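Side-chain contact in Lin1840 protein (Listeria innocua serovar 6a, PDB 4ZOC), which probably hydrolyses terminal, non-reducing beta-D-glucosyl residues as a glycoside hydrolase family 3 beta-glucosidase linked to beta-1,2-glucan metabolism: residues A[536-540]-A[541-545]. The protein carries 2 engineered substitutions. Sequence-based numbering, arbitrary orientation.
Sequences TADLL and SGASN
Asp538 and Ser544 face each other across the C-terminal end of helix 532-541, where an ST turn starts the chain on its way out, within the family 3 C-terminal domain. Ser541 sets that turn: with chi1 at 85°, its OG sits between its own backbone N and carbonyl carbon and accepts from Ala543 N at 3.2 Å, a fairly straight bond (163° at the hydrogen). Its backbone N keeps the helical bond to Ala537 O at 2.9 Å. Gly542 then leaves the helix with positive phi, and the chain doubles back until Ser544 N points almost straight at Asp538 O, 3.0 Å away; that donor lies well above the carbonyl plane.

The Asp538 carboxylate does not touch either serine hydroxyl directly. With chi1 at -70°, it is turned so that each oxygen takes a proton from a different water: OD1 from the one that also bonds Ser541 OG, OD2 from the one that also bonds Ser544 OG. OD2 has a salt bridge to Arg368 as well, tying the turn to helix 361-374. On the apolar flank, Leu539 packs on Val372 of that same helix, and its CD2 methyl reaches Ser544 CB at 3.9 Å. Close by, Leu539 CA directs its C-H at Ser544 O, 3.6 Å from carbon to oxygen.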
# COMPACT_ATOMS: atom_id res chain seq x y z
N THR A 536 34.62 4.15 -7.12
CA THR A 536 34.69 4.67 -5.78
C THR A 536 35.95 5.58 -5.63
O THR A 536 35.85 6.73 -5.15
CB THR A 536 34.69 3.56 -4.77
OG1 THR A 536 33.51 2.72 -4.95
CG2 THR A 536 34.66 4.12 -3.43
N ALA A 537 37.11 5.05 -6.01
CA ALA A 537 38.37 5.84 -5.86
C ALA A 537 38.34 7.13 -6.68
O ALA A 537 38.74 8.22 -6.18
CB ALA A 537 39.55 4.96 -6.26
N ASP A 538 37.86 7.06 -7.92
CA ASP A 538 37.77 8.24 -8.77
C ASP A 538 36.81 9.31 -8.24
O ASP A 538 37.15 10.48 -8.26
CB ASP A 538 37.37 7.88 -10.17
CG ASP A 538 38.47 7.13 -10.93
OD1 ASP A 538 39.62 6.98 -10.44
OD2 ASP A 538 38.16 6.64 -12.00
N LEU A 539 35.67 8.89 -7.68
CA LEU A 539 34.77 9.86 -7.16
C LEU A 539 35.35 10.48 -5.88
O LEU A 539 35.22 11.68 -5.68
CB LEU A 539 33.42 9.25 -6.87
CG LEU A 539 32.69 8.92 -8.18
CD1 LEU A 539 31.57 7.98 -7.82
CD2 LEU A 539 32.10 10.11 -8.86
N LEU A 540 35.92 9.67 -5.01
CA LEU A 540 36.50 10.17 -3.73
C LEU A 540 37.65 11.15 -3.95
O LEU A 540 37.84 12.05 -3.15
CB LEU A 540 37.02 9.01 -2.86
CG LEU A 540 35.92 8.11 -2.31
CD1 LEU A 540 36.56 6.97 -1.53
CD2 LEU A 540 34.97 8.92 -1.43
N SER A 541 38.46 10.86 -4.96
CA SER A 541 39.66 11.62 -5.24
C SER A 541 39.39 12.88 -6.06
O SER A 541 40.26 13.76 -6.14
CB SER A 541 40.70 10.73 -5.95
OG SER A 541 40.39 10.75 -7.34
N GLY A 542 38.19 12.96 -6.65
CA GLY A 542 37.88 14.02 -7.58
C GLY A 542 38.36 13.89 -9.00
O GLY A 542 38.16 14.80 -9.78
N ALA A 543 38.94 12.75 -9.38
CA ALA A 543 39.20 12.47 -10.76
C ALA A 543 37.88 12.44 -11.51
O ALA A 543 37.83 12.87 -12.68
CB ALA A 543 39.93 11.18 -10.86
N SER A 544 36.81 11.97 -10.85
CA SER A 544 35.42 12.14 -11.34
C SER A 544 34.58 12.95 -10.34
O SER A 544 34.80 12.83 -9.16
CB SER A 544 34.80 10.78 -11.59
OG SER A 544 35.46 10.16 -12.68
N ASN A 545 33.65 13.77 -10.84
CA ASN A 545 32.88 14.60 -9.98
C ASN A 545 31.46 13.98 -9.93
O ASN A 545 30.83 13.81 -10.99
CB ASN A 545 32.86 16.00 -10.58
CG ASN A 545 32.13 17.01 -9.76
OD1 ASN A 545 31.53 16.71 -8.74
ND2 ASN A 545 32.21 18.27 -10.21
O HOH W 1 36.41 7.93 -13.79
O HOH W 2 41.29 8.66 -8.85